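PDB 5BP8: Ent-copalyl diphosphate synthase from Streptomyces platensis, which is a largely helical member of the terpene cyclase family, with a region related to the C-terminal domain of squalene-hopene cyclases. Local coordinates for residues Gln264-Asn269 with Asp306-Ala311; Thr293-Ala298 with Leu329-Arg334; Val313-Ala318 with Leu359-Thr364; Gly321-Pro326 with Thr364-Asp369; Ser350-Ile355 with Arg378-Trp383. All blocks are in the same frame, centred on the assembly; numbering follows the deposited sequence.

Contact 1. Residues Gln264-Asn269 with Asp306-Ala311; sequences QAWVLN and DSDDTA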
# COMPACT_ATOMS: atom_id res chain seq x y z
N GLN A 264 13.09 -1.22 -3.00
CA GLN A 264 14.43 -1.80 -3.23
C GLN A 264 14.44 -3.28 -2.82
O GLN A 264 14.89 -4.13 -3.60
CB GLN A 264 15.51 -1.03 -2.49
CG GLN A 264 15.77 0.32 -3.11
CD GLN A 264 16.77 1.18 -2.36
OE1 GLN A 264 17.00 1.04 -1.16
NE2 GLN A 264 17.33 2.15 -3.08
N ALA A 265 13.92 -3.58 -1.63
CA ALA A 265 13.92 -4.97 -1.13
C ALA A 265 13.03 -5.89 -1.96
O ALA A 265 13.40 -7.02 -2.28
CB ALA A 265 13.49 -5.00 0.31
N TRP A 266 11.83 -5.41 -2.28
CA TRP A 266 10.89 -6.23 -3.04
C TRP A 266 11.41 -6.50 -4.46
O TRP A 266 11.34 -7.62 -4.96
CB TRP A 266 9.47 -5.63 -3.03
CG TRP A 266 8.52 -6.18 -1.90
CD1 TRP A 266 7.42 -6.98 -2.07
CD2 TRP A 266 8.62 -5.95 -0.46
NE1 TRP A 266 6.82 -7.24 -0.87
CE2 TRP A 266 7.52 -6.64 0.15
CE3 TRP A 266 9.53 -5.27 0.37
CZ2 TRP A 266 7.28 -6.63 1.55
CZ3 TRP A 266 9.26 -5.22 1.79
CH2 TRP A 266 8.17 -5.91 2.35
N VAL A 267 11.98 -5.48 -5.10
CA VAL A 267 12.58 -5.65 -6.41
C VAL A 267 13.73 -6.66 -6.34
O VAL A 267 13.78 -7.61 -7.15
CB VAL A 267 13.09 -4.32 -7.00
CG1 VAL A 267 13.92 -4.59 -8.25
CG2 VAL A 267 11.92 -3.40 -7.36
N LEU A 268 14.64 -6.48 -5.39
CA LEU A 268 15.74 -7.42 -5.24
C LEU A 268 15.28 -8.85 -4.94
O LEU A 268 15.81 -9.82 -5.51
CB LEU A 268 16.71 -6.93 -4.17
CG LEU A 268 17.56 -5.74 -4.56
CD1 LEU A 268 18.24 -5.18 -3.33
CD2 LEU A 268 18.57 -6.17 -5.62
N ASN A 269 14.28 -9.01 -4.07
CA ASN A 269 13.79 -10.36 -3.76
C ASN A 269 13.06 -11.03 -4.91
O ASN A 269 13.19 -12.23 -5.13
CB ASN A 269 12.93 -10.40 -2.48
CG ASN A 269 13.76 -10.15 -1.23
OD1 ASN A 269 14.94 -10.53 -1.15
ND2 ASN A 269 13.15 -9.50 -0.24
N ASP A 306 9.35 -1.52 10.93
CA ASP A 306 8.42 -2.62 11.03
C ASP A 306 9.10 -3.89 10.61
O ASP A 306 10.04 -3.88 9.83
CB ASP A 306 7.14 -2.39 10.18
CG ASP A 306 7.40 -2.51 8.70
OD1 ASP A 306 7.74 -1.50 8.05
OD2 ASP A 306 7.25 -3.64 8.19
N SER A 307 8.60 -5.02 11.10
CA SER A 307 9.30 -6.27 10.87
C SER A 307 9.15 -6.82 9.45
O SER A 307 9.98 -7.61 9.01
CB SER A 307 8.87 -7.34 11.87
OG SER A 307 7.52 -7.73 11.75
N ASP A 308 8.09 -6.42 8.73
CA ASP A 308 7.92 -6.91 7.37
C ASP A 308 9.00 -6.32 6.49
O ASP A 308 9.72 -7.06 5.80
CB ASP A 308 6.51 -6.59 6.86
CG ASP A 308 6.17 -7.30 5.55
OD1 ASP A 308 6.57 -8.48 5.37
OD2 ASP A 308 5.44 -6.66 4.72
N ASP A 309 9.12 -4.99 6.50
CA ASP A 309 10.16 -4.34 5.76
C ASP A 309 11.55 -4.78 6.24
O ASP A 309 12.45 -4.99 5.42
CB ASP A 309 10.03 -2.82 5.86
CG ASP A 309 8.87 -2.30 5.05
OD1 ASP A 309 8.87 -2.55 3.83
OD2 ASP A 309 7.94 -1.70 5.64
N THR A 310 11.70 -4.93 7.56
CA THR A 310 13.00 -5.33 8.12
C THR A 310 13.39 -6.72 7.59
O THR A 310 14.51 -6.91 7.11
CB THR A 310 12.97 -5.32 9.67
OG1 THR A 310 12.76 -3.98 10.12
CG2 THR A 310 14.31 -5.79 10.26
N ALA A 311 12.45 -7.66 7.65
CA ALA A 311 12.68 -9.04 7.18
C ALA A 311 12.98 -9.06 5.68
O ALA A 311 13.93 -9.69 5.25
CB ALA A 311 11.51 -9.93 7.51

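Contact 2. Residues Thr293-Ala298 with Leu329-Arg334; sequences TDEGIA and LMHFRR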
# COMPACT_ATOMS: atom_id res chain seq x y z
N THR A 293 19.01 -0.48 10.92
CA THR A 293 19.55 -0.22 12.24
C THR A 293 19.27 -1.40 13.15
O THR A 293 18.66 -2.39 12.72
CB THR A 293 18.95 1.04 12.89
OG1 THR A 293 17.60 0.76 13.32
CG2 THR A 293 18.96 2.21 11.93
N ASP A 294 19.69 -1.28 14.41
CA ASP A 294 19.41 -2.29 15.44
C ASP A 294 17.93 -2.45 15.70
O ASP A 294 17.49 -3.44 16.23
CB ASP A 294 20.08 -1.90 16.77
CG ASP A 294 21.58 -2.15 16.78
OD1 ASP A 294 22.03 -3.09 16.07
OD2 ASP A 294 22.29 -1.42 17.51
N GLU A 295 17.15 -1.43 15.35
CA GLU A 295 15.70 -1.48 15.53
C GLU A 295 14.97 -1.94 14.25
O GLU A 295 13.74 -2.06 14.26
CB GLU A 295 15.22 -0.11 15.98
CG GLU A 295 15.88 0.36 17.28
CD GLU A 295 15.09 -0.05 18.52
OE1 GLU A 295 14.96 -1.27 18.79
OE2 GLU A 295 14.58 0.86 19.21
N GLY A 296 15.74 -2.22 13.19
CA GLY A 296 15.20 -2.61 11.89
C GLY A 296 15.16 -1.43 10.92
O GLY A 296 16.04 -0.55 10.94
N ILE A 297 14.15 -1.43 10.06
CA ILE A 297 14.05 -0.43 8.99
C ILE A 297 12.55 -0.30 8.66
O ILE A 297 11.77 -1.19 8.97
CB ILE A 297 14.85 -0.87 7.74
CG1 ILE A 297 15.09 0.29 6.77
CG2 ILE A 297 14.18 -2.03 7.00
CD1 ILE A 297 16.08 -0.06 5.67
N ALA A 298 12.18 0.84 8.09
CA ALA A 298 10.82 1.14 7.63
C ALA A 298 10.73 1.02 6.12
O ALA A 298 11.71 0.74 5.44
CB ALA A 298 10.46 2.56 8.04
N LEU A 329 14.86 -8.37 14.25
CA LEU A 329 13.54 -9.00 14.19
C LEU A 329 13.08 -9.55 15.54
O LEU A 329 11.88 -9.69 15.75
CB LEU A 329 13.53 -10.12 13.15
CG LEU A 329 13.76 -9.69 11.71
CD1 LEU A 329 13.88 -10.89 10.79
CD2 LEU A 329 12.62 -8.77 11.25
N MSE A 330 14.01 -9.83 16.46
CA MSE A 330 13.64 -10.42 17.76
C MSE A 330 12.83 -9.50 18.64
O MSE A 330 12.05 -9.98 19.47
CB MSE A 330 14.90 -10.95 18.49
CG MSE A 330 15.69 -11.96 17.65
SE MSE A 330 14.72 -13.65 17.33
CE MSE A 330 14.37 -13.38 15.42
N HIS A 331 12.93 -8.18 18.43
CA HIS A 331 12.12 -7.17 19.12
C HIS A 331 10.64 -7.43 18.89
O HIS A 331 9.79 -7.03 19.69
CB HIS A 331 12.36 -5.74 18.56
CG HIS A 331 13.74 -5.20 18.79
ND1 HIS A 331 14.28 -5.03 20.04
CD2 HIS A 331 14.67 -4.75 17.91
CE1 HIS A 331 15.50 -4.52 19.93
NE2 HIS A 331 15.76 -4.34 18.65
N PHE A 332 10.31 -8.03 17.75
CA PHE A 332 8.93 -8.23 17.32
C PHE A 332 8.41 -9.64 17.64
O PHE A 332 7.28 -10.02 17.23
CB PHE A 332 8.83 -7.99 15.81
CG PHE A 332 9.24 -6.62 15.38
CD1 PHE A 332 8.30 -5.59 15.30
CD2 PHE A 332 10.55 -6.35 15.03
CE1 PHE A 332 8.68 -4.32 14.89
CE2 PHE A 332 10.94 -5.08 14.62
CZ PHE A 332 10.00 -4.06 14.56
N ARG A 333 9.20 -10.44 18.36
CA ARG A 333 8.76 -11.79 18.73
C ARG A 333 7.61 -11.70 19.73
O ARG A 333 7.66 -10.93 20.68
CB ARG A 333 9.92 -12.60 19.33
CG ARG A 333 9.57 -14.06 19.61
CD ARG A 333 10.30 -14.59 20.85
NE ARG A 333 11.71 -14.87 20.59
CZ ARG A 333 12.75 -14.23 21.15
NH1 ARG A 333 12.58 -13.24 22.04
NH2 ARG A 333 13.99 -14.59 20.83
N ARG A 334 6.56 -12.49 19.50
CA ARG A 334 5.43 -12.57 20.41
C ARG A 334 5.19 -14.04 20.71
O ARG A 334 6.01 -14.89 20.33
CB ARG A 334 4.19 -11.91 19.78
CG ARG A 334 4.42 -10.45 19.37
CD ARG A 334 4.63 -9.56 20.60
NE ARG A 334 4.88 -8.16 20.28
CZ ARG A 334 6.07 -7.57 20.25
NH1 ARG A 334 7.19 -8.24 20.51
NH2 ARG A 334 6.17 -6.28 19.94

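Contact 3. Residues Val313-Ala318 with Leu359-Thr364; sequences VLFALA and LGHHVT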
# COMPACT_ATOMS: atom_id res chain seq x y z
N VAL A 313 14.21 -6.68 3.84
CA VAL A 313 15.47 -6.01 3.61
C VAL A 313 16.65 -6.92 4.00
O VAL A 313 17.61 -7.03 3.25
CB VAL A 313 15.52 -4.64 4.30
CG1 VAL A 313 16.95 -4.12 4.37
CG2 VAL A 313 14.66 -3.65 3.55
N LEU A 314 16.54 -7.59 5.15
CA LEU A 314 17.57 -8.54 5.58
C LEU A 314 17.73 -9.67 4.57
O LEU A 314 18.84 -10.03 4.22
CB LEU A 314 17.24 -9.11 6.95
CG LEU A 314 17.45 -8.16 8.13
CD1 LEU A 314 16.70 -8.63 9.36
CD2 LEU A 314 18.95 -8.04 8.41
N PHE A 315 16.61 -10.20 4.10
CA PHE A 315 16.58 -11.26 3.10
C PHE A 315 17.19 -10.78 1.80
O PHE A 315 18.02 -11.46 1.19
CB PHE A 315 15.11 -11.75 2.93
CG PHE A 315 14.92 -12.97 2.05
CD1 PHE A 315 15.75 -14.08 2.11
CD2 PHE A 315 13.80 -13.03 1.19
CE1 PHE A 315 15.51 -15.18 1.29
CE2 PHE A 315 13.55 -14.13 0.39
CZ PHE A 315 14.40 -15.21 0.45
N ALA A 316 16.81 -9.58 1.36
CA ALA A 316 17.35 -9.03 0.13
C ALA A 316 18.87 -8.84 0.19
O ALA A 316 19.59 -9.21 -0.76
CB ALA A 316 16.69 -7.69 -0.18
N LEU A 317 19.34 -8.27 1.29
CA LEU A 317 20.77 -8.04 1.48
C LEU A 317 21.51 -9.37 1.48
O LEU A 317 22.52 -9.52 0.75
CB LEU A 317 21.05 -7.24 2.74
CG LEU A 317 20.72 -5.74 2.66
CD1 LEU A 317 20.70 -5.14 4.06
CD2 LEU A 317 21.69 -4.99 1.75
N ALA A 318 21.02 -10.33 2.25
CA ALA A 318 21.69 -11.62 2.39
C ALA A 318 21.72 -12.42 1.11
O ALA A 318 22.71 -13.11 0.81
CB ALA A 318 21.07 -12.42 3.53
N LEU A 359 14.94 -15.39 8.36
CA LEU A 359 15.55 -16.29 9.35
C LEU A 359 16.05 -17.58 8.71
O LEU A 359 17.21 -17.98 8.90
CB LEU A 359 14.59 -16.59 10.49
CG LEU A 359 14.17 -15.38 11.32
CD1 LEU A 359 13.28 -15.84 12.44
CD2 LEU A 359 15.34 -14.58 11.87
N GLY A 360 15.17 -18.23 7.94
CA GLY A 360 15.50 -19.47 7.26
C GLY A 360 16.68 -19.32 6.33
O GLY A 360 17.59 -20.19 6.29
N HIS A 361 16.71 -18.20 5.61
CA HIS A 361 17.80 -17.97 4.71
C HIS A 361 19.10 -17.71 5.46
O HIS A 361 20.18 -18.17 5.03
CB HIS A 361 17.53 -16.82 3.77
CG HIS A 361 18.66 -16.57 2.82
ND1 HIS A 361 19.63 -15.63 3.06
CD2 HIS A 361 19.00 -17.18 1.67
CE1 HIS A 361 20.50 -15.64 2.06
NE2 HIS A 361 20.14 -16.57 1.20
N HIS A 362 18.99 -16.96 6.56
CA HIS A 362 20.15 -16.68 7.40
C HIS A 362 20.79 -17.98 7.91
O HIS A 362 22.01 -18.13 7.81
CB HIS A 362 19.81 -15.84 8.60
CG HIS A 362 21.02 -15.51 9.44
ND1 HIS A 362 21.92 -14.54 9.08
CD2 HIS A 362 21.50 -16.07 10.57
CE1 HIS A 362 22.89 -14.48 9.98
NE2 HIS A 362 22.66 -15.41 10.89
N VAL A 363 19.98 -18.88 8.49
CA VAL A 363 20.52 -20.11 9.10
C VAL A 363 21.07 -21.07 8.06
O VAL A 363 21.88 -21.96 8.39
CB VAL A 363 19.55 -20.84 10.05
CG1 VAL A 363 19.06 -19.92 11.15
CG2 VAL A 363 18.40 -21.51 9.33
N THR A 364 20.61 -20.91 6.82
CA THR A 364 21.17 -21.61 5.68
C THR A 364 22.57 -21.09 5.34
O THR A 364 23.51 -21.88 5.20
CB THR A 364 20.23 -21.52 4.46
OG1 THR A 364 19.00 -22.17 4.78
CG2 THR A 364 20.84 -22.20 3.23

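Contact 4. Residues Gly321-Pro326 with Thr364-Asp369; sequences GRTHRP and TVRPDD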
# COMPACT_ATOMS: atom_id res chain seq x y z
N GLY A 321 24.75 -11.10 -1.08
CA GLY A 321 26.12 -11.13 -0.57
C GLY A 321 26.40 -10.27 0.65
O GLY A 321 27.57 -10.11 1.00
N ARG A 322 25.37 -9.72 1.28
CA ARG A 322 25.55 -8.86 2.45
C ARG A 322 24.73 -9.38 3.60
O ARG A 322 23.59 -8.93 3.85
CB ARG A 322 25.22 -7.40 2.14
CG ARG A 322 26.07 -6.85 1.02
CD ARG A 322 26.19 -5.35 1.05
NE ARG A 322 26.74 -4.87 -0.21
CZ ARG A 322 26.87 -3.59 -0.55
NH1 ARG A 322 26.53 -2.61 0.27
NH2 ARG A 322 27.35 -3.29 -1.74
N THR A 323 25.29 -10.37 4.30
CA THR A 323 24.58 -11.06 5.36
C THR A 323 24.72 -10.35 6.70
O THR A 323 25.83 -10.07 7.16
CB THR A 323 25.08 -12.51 5.49
OG1 THR A 323 24.84 -13.19 4.26
CG2 THR A 323 24.34 -13.24 6.59
N HIS A 324 23.59 -10.03 7.32
CA HIS A 324 23.57 -9.41 8.63
C HIS A 324 22.74 -10.29 9.53
O HIS A 324 21.66 -10.73 9.12
CB HIS A 324 22.90 -8.03 8.59
CG HIS A 324 23.63 -7.04 7.74
ND1 HIS A 324 24.49 -6.10 8.27
CD2 HIS A 324 23.67 -6.88 6.40
CE1 HIS A 324 25.00 -5.38 7.29
NE2 HIS A 324 24.52 -5.84 6.14
N ARG A 325 23.20 -10.50 10.76
CA ARG A 325 22.39 -11.22 11.73
C ARG A 325 21.04 -10.53 11.88
O ARG A 325 21.00 -9.30 12.08
CB ARG A 325 23.06 -11.26 13.10
CG ARG A 325 23.75 -12.56 13.37
CD ARG A 325 24.34 -12.55 14.75
NE ARG A 325 24.95 -13.83 15.05
CZ ARG A 325 25.70 -14.07 16.12
NH1 ARG A 325 25.91 -13.11 17.02
NH2 ARG A 325 26.21 -15.28 16.30
N PRO A 326 19.95 -11.30 11.78
CA PRO A 326 18.61 -10.70 11.83
C PRO A 326 18.11 -10.47 13.25
O PRO A 326 16.94 -10.71 13.54
CB PRO A 326 17.75 -11.74 11.09
CG PRO A 326 18.41 -13.05 11.46
CD PRO A 326 19.88 -12.74 11.48
N THR A 364 20.61 -20.91 6.82
CA THR A 364 21.17 -21.61 5.68
C THR A 364 22.57 -21.09 5.34
O THR A 364 23.51 -21.88 5.20
CB THR A 364 20.23 -21.52 4.46
OG1 THR A 364 19.00 -22.17 4.78
CG2 THR A 364 20.84 -22.20 3.23
N VAL A 365 22.71 -19.78 5.25
CA VAL A 365 23.95 -19.15 4.80
C VAL A 365 24.98 -18.92 5.96
O VAL A 365 26.17 -18.68 5.71
CB VAL A 365 23.60 -17.85 4.07
CG1 VAL A 365 23.36 -16.71 5.06
CG2 VAL A 365 24.67 -17.47 3.06
N ARG A 366 24.51 -18.97 7.21
CA ARG A 366 25.36 -18.92 8.40
C ARG A 366 24.96 -20.05 9.32
O ARG A 366 24.34 -19.82 10.37
CB ARG A 366 25.20 -17.59 9.14
CG ARG A 366 25.77 -16.40 8.39
CD ARG A 366 27.30 -16.38 8.40
NE ARG A 366 27.84 -15.21 7.68
CZ ARG A 366 27.89 -15.10 6.34
NH1 ARG A 366 27.41 -16.05 5.55
NH2 ARG A 366 28.40 -14.00 5.80
N PRO A 367 25.32 -21.30 8.94
CA PRO A 367 24.88 -22.49 9.68
C PRO A 367 25.21 -22.46 11.16
O PRO A 367 24.50 -23.06 11.94
CB PRO A 367 25.59 -23.65 8.97
CG PRO A 367 26.18 -23.11 7.72
CD PRO A 367 26.22 -21.61 7.82
N ASP A 368 26.27 -21.75 11.57
CA ASP A 368 26.61 -21.60 13.00
C ASP A 368 25.52 -20.88 13.82
O ASP A 368 25.47 -21.01 15.05
CB ASP A 368 27.97 -20.87 13.18
CG ASP A 368 29.18 -21.71 12.73
OD1 ASP A 368 29.02 -22.90 12.40
OD2 ASP A 368 30.31 -21.18 12.68
N ASP A 369 24.66 -20.10 13.14
CA ASP A 369 23.54 -19.43 13.82
C ASP A 369 22.26 -20.25 13.85
O ASP A 369 21.23 -19.75 14.32
CB ASP A 369 23.27 -18.06 13.17
CG ASP A 369 24.34 -17.04 13.51
OD1 ASP A 369 25.23 -17.39 14.31
OD2 ASP A 369 24.31 -15.89 12.99

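Contact 5. Residues Ser350-Ile355 with Arg378-Trp383; sequences STNAHI and RMISDW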
# COMPACT_ATOMS: atom_id res chain seq x y z
N SER A 350 1.60 -12.27 5.89
CA SER A 350 2.69 -11.98 4.95
C SER A 350 3.96 -11.58 5.71
O SER A 350 5.07 -11.93 5.30
CB SER A 350 2.31 -10.90 3.90
OG SER A 350 2.26 -9.63 4.50
N THR A 351 3.81 -10.86 6.81
CA THR A 351 4.95 -10.45 7.64
C THR A 351 5.67 -11.69 8.21
O THR A 351 6.90 -11.81 8.13
CB THR A 351 4.51 -9.52 8.75
OG1 THR A 351 3.95 -8.31 8.18
CG2 THR A 351 5.66 -9.14 9.71
N ASN A 352 4.90 -12.60 8.77
CA ASN A 352 5.47 -13.84 9.30
C ASN A 352 6.13 -14.69 8.24
O ASN A 352 7.22 -15.23 8.47
CB ASN A 352 4.44 -14.60 10.11
CG ASN A 352 4.28 -14.04 11.51
OD1 ASN A 352 4.94 -14.51 12.47
ND2 ASN A 352 3.46 -13.01 11.64
N ALA A 353 5.50 -14.78 7.06
CA ALA A 353 6.17 -15.39 5.89
C ALA A 353 7.52 -14.76 5.59
O ALA A 353 8.52 -15.47 5.37
CB ALA A 353 5.27 -15.34 4.65
N HIS A 354 7.59 -13.42 5.56
CA HIS A 354 8.82 -12.75 5.23
C HIS A 354 9.90 -12.93 6.33
O HIS A 354 11.10 -13.06 6.03
CB HIS A 354 8.55 -11.26 4.86
CG HIS A 354 7.73 -11.13 3.61
ND1 HIS A 354 6.87 -10.07 3.38
CD2 HIS A 354 7.64 -11.94 2.53
CE1 HIS A 354 6.28 -10.25 2.21
NE2 HIS A 354 6.72 -11.38 1.68
N ILE A 355 9.46 -13.00 7.57
CA ILE A 355 10.35 -13.29 8.68
C ILE A 355 10.87 -14.72 8.58
O ILE A 355 12.06 -14.96 8.80
CB ILE A 355 9.68 -13.01 10.04
CG1 ILE A 355 9.49 -11.49 10.15
CG2 ILE A 355 10.57 -13.44 11.21
CD1 ILE A 355 8.54 -11.07 11.22
N ARG A 378 10.72 -22.62 13.26
CA ARG A 378 9.73 -23.70 13.25
C ARG A 378 8.40 -23.29 13.91
O ARG A 378 7.34 -23.78 13.53
CB ARG A 378 10.36 -24.97 13.82
CG ARG A 378 11.23 -25.70 12.78
CD ARG A 378 12.56 -26.22 13.36
NE ARG A 378 12.42 -26.37 14.80
CZ ARG A 378 13.39 -26.32 15.71
NH1 ARG A 378 14.67 -26.18 15.37
NH2 ARG A 378 13.02 -26.40 16.98
N MSE A 379 8.43 -22.36 14.84
CA MSE A 379 7.19 -21.82 15.38
C MSE A 379 6.38 -20.90 14.47
O MSE A 379 5.14 -20.77 14.62
CB MSE A 379 7.59 -20.92 16.50
CG MSE A 379 6.43 -20.38 17.32
SE MSE A 379 7.45 -18.88 17.92
CE MSE A 379 6.67 -17.87 19.38
N ILE A 380 7.09 -20.18 13.59
CA ILE A 380 6.44 -19.37 12.54
C ILE A 380 5.81 -20.35 11.54
O ILE A 380 4.68 -20.17 11.08
CB ILE A 380 7.43 -18.48 11.78
CG1 ILE A 380 7.99 -17.38 12.68
CG2 ILE A 380 6.75 -17.85 10.56
CD1 ILE A 380 9.10 -16.63 12.01
N SER A 381 6.57 -21.40 11.20
CA SER A 381 6.01 -22.53 10.46
C SER A 381 4.71 -23.05 11.05
O SER A 381 3.70 -23.11 10.33
CB SER A 381 7.03 -23.67 10.35
OG SER A 381 8.09 -23.27 9.52
N ASP A 382 4.72 -23.42 12.34
CA ASP A 382 3.48 -23.79 13.06
C ASP A 382 2.37 -22.82 12.66
O ASP A 382 1.36 -23.22 12.09
CB ASP A 382 3.61 -23.66 14.59
CG ASP A 382 2.28 -23.96 15.33
OD1 ASP A 382 1.65 -25.02 15.05
OD2 ASP A 382 1.85 -23.14 16.17
N TRP A 383 2.61 -21.56 12.97
CA TRP A 383 1.61 -20.52 12.93
C TRP A 383 1.06 -20.29 11.51
O TRP A 383 -0.15 -20.16 11.35
CB TRP A 383 2.21 -19.23 13.49
CG TRP A 383 1.23 -18.16 13.69
CD1 TRP A 383 0.41 -17.98 14.74
CD2 TRP A 383 0.96 -17.09 12.78
NE1 TRP A 383 -0.35 -16.85 14.56
CE2 TRP A 383 -0.04 -16.30 13.35
CE3 TRP A 383 1.48 -16.75 11.53
CZ2 TRP A 383 -0.53 -15.15 12.72
CZ3 TRP A 383 0.98 -15.60 10.90
CH2 TRP A 383 -0.01 -14.83 11.50

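Contact 1. Residues Gln264-Asn269 with Asp306-Ala311
The indole of Trp266, on helix 260-274, meets the carboxylates of Asp308 and Asp309 in a buried contact between one aromatic ring system and two acids, at the start of helix 307-319. The acids belong to the sequence Asp306-Ser307-Asp308-Asp309, which fits the DXDD motif of class II terpene cyclases. The benzene half of the indole does the touching. Asp308 OD2 lies at its edge, in the ring plane, 3.7 Å from Trp266 CZ2 and equally near CH2, while the carboxylate plane stands at 83° to the ring. Asp309 OD1 comes obliquely, 3.4 Å from Trp266 CZ3. Different first torsions let two successive acids converge on one ring: Asp308 has its CG anti to the backbone N (chi1 -169°), whereas Asp309 swings its CG to lie anti to the carbonyl carbon (chi1 -72°). With Asp308 OD2 in plane, the C-H bonds of the ring edge probably offer weak electrostatic attraction; no hydrogen bond crosses the contact. Asp308 OD1 is hydrogen-bonded to His354 ND1, leaving OD2 to face the indole. Asp306, the first acid of the motif, is the N-cap of the helix: its OD2 accepts a nearly straight bond from Asp309 N at 2.9 Å. Around this pair, Phe262 meets the indole edge-to-face, His354 of helix 349-365 stands almost perpendicular to it, and Tyr404 of helix 402-416 is weakly bonded to Trp266 NE1.

Contact 2. Residues Thr293-Ala298 with Leu329-Arg334
A type I beta turn from Thr293 to Gly296 presents its backbone and one acid to His331 and Phe332, joining two interhelical loops near the surface. His331 NE2 donates to Asp294 O at 3.1 Å; the acceptor sits in the imidazole plane, yet the N-H...O angle of 138° makes the bond distinctly bent. Glu295 uses a different side of the same ring. Its chain bends at chi2 (-91°) and brings OE1 over one imidazole face, 3.2 Å from His331 NE2 and displaced toward the rim. The approach from above gives a poor angle for hydrogen bonding, so this is a face contact, which would be electrostatically favourable if the histidine carried charge. Separately, Glu295 O approaches the edge of the Phe332 ring, 4.1 Å from CE2. The turn is braced internally by an ST turn, in which Thr293 OG1 accepts from Glu295 N at 3.0 Å. Gly296 closes it with a positive phi of 99°, a backbone shape that by itself calls for glycine. The turn follows helix 282-291, the partner loop leads from helix 307-319 toward helix 349-365, and Phe332 packs on Ser307 where helix 307-319 begins.

Contact 3. Residues Val313-Ala318 with Leu359-Thr364
Two helices consecutive in the chain, 307-319 and 349-365, come together with CA atoms 7.0 Å apart at Phe315 and His361, and 7.3 Å apart at Ala318 and His362. They form a helix-helix contact within the helical barrel expected of this cyclase family, on its partly exposed surface. His361 carries the contact from one side, set between Phe315 and Ala318, which lie three residues apart on the facing helix. The rings of Phe315 and His361 form an offset edge-to-face pair: the phenyl edge is directed at the imidazole face, the centroids are 5.5 Å apart, and the planes make an angle of 71°. Phe315 also has its rim against the base of the histidine, with CE1 3.6 Å from His361 CB. With its CG anti to the backbone N (chi1 180°), His361 extends the imidazole from its own helix to the Phe315 and Ala318 side of the other, and the side chains of Phe315 and His361 cross at about a right angle. Asn269, on helix 260-274, packs against Phe315, so this ring links three helices. His362, the next residue, packs on Pro326. No hydrogen bond crosses between the segments; the association rests on van der Waals packing of the two rings, the Ala318 methyl and the Ala318 backbone. Along the ND1-CE1 side of the imidazole, the methyl CB of Ala318 sits at the ring edge, near its plane, 3.5 Å from His361 ND1.

Contact 4. Residues Gly321-Pro326 with Thr364-Asp369
Asp369 OD2 is gripped twice: Arg325 NE donates to it at 3.0 Å, and His362 NE2 of helix 349-365 also hydrogen-bonds to it. The arginine takes hold side-on, adding a second bond from NH2 to Asp369 OD1 at 3.1 Å, one nitrogen to each oxygen. Both bonds of this salt bridge are nearly straight, 171° and 167°. Both oxygens lie close to the guanidinium plane, but the carboxylate is turned 42° from that plane, and NE approaches OD2 from above the carboxylate. An extended chain from CG to NE carries Arg325 across to the acid. A second arginine meets the loop differently. Arg366 lays a face of its guanidinium against Thr323, whose CB is 3.7 Å from NH2; the flat group is steadied by its own NH1, which donates to Val365 O at 2.9 Å. Beside it, Thr323 and Val365 meet tip to tip, OG1 to CG1 at 3.9 Å. The contact ties the loop 321-326 to the turn between helices 349-365 and 370-386. Asp369 occupies the N-cap position of the latter helix without making a capping bond. Arg372 is also close to Arg325 NE, so the carboxylate probably offsets some repulsion between these two like charges while pinning the loop to the turn.

Contact 5. Residues Ser350-Ile355 with Arg378-Trp383
Asn352 and Ile355 of helix 349-365 face Ile380 and Trp383 of helix 370-386 across an antiparallel pair, whose segment axes approach to 9.8 Å at an angle of 149°. Ile380 makes two contacts, one with each branch. CG2, anti to its own backbone N, lies 3.4 Å from Asn352 O, while CG1 extends onward (chi2 172°) to bring CD1 within 3.6 Å of Ile355 CG2. One turn on, Trp383 also reaches toward helix 349-365, its CG anti to the backbone N (chi1 -171°), and its six-membered part meets the asparagine: CZ3 is 3.7 Å from ND2 and also from CB of Asn352, in an oblique approach. The buried amide is fixed by polar partners outside this pair, OD1 accepting from Phe338 N and ND2 donating to Ser348 O. The loop residues Tyr337 and Phe338 pack beside Trp383 and the isoleucines respectively, Ile355 also touches helix 307-319, and Ala353 turns from helix 370-386 to pack on helix 402-416.

Overall arrangement
All five contacts lie on the same side of the chain's centre, in one region. Helix 307-319 serves contacts 1 and 3, and helix 349-365 serves contacts 3, 4 and 5. Contacts 3 and 4 are closest, with centres about 6 Å apart and Thr364 in common; the centres of 4 and 5 are farthest, about 18 Å. Along the chain, contact 1 closes before 3, 4 and 5 open, whereas the segments of contact 2 alternate with those of 1, 3 and 4, and Leu329 packs on Leu314 and Leu359. Contacts 1 and 5 are buried and joined through Asp308 and His354, while 3 and 4 lie at the surface. Segment 306-311 is thus held among helices and connecting loops.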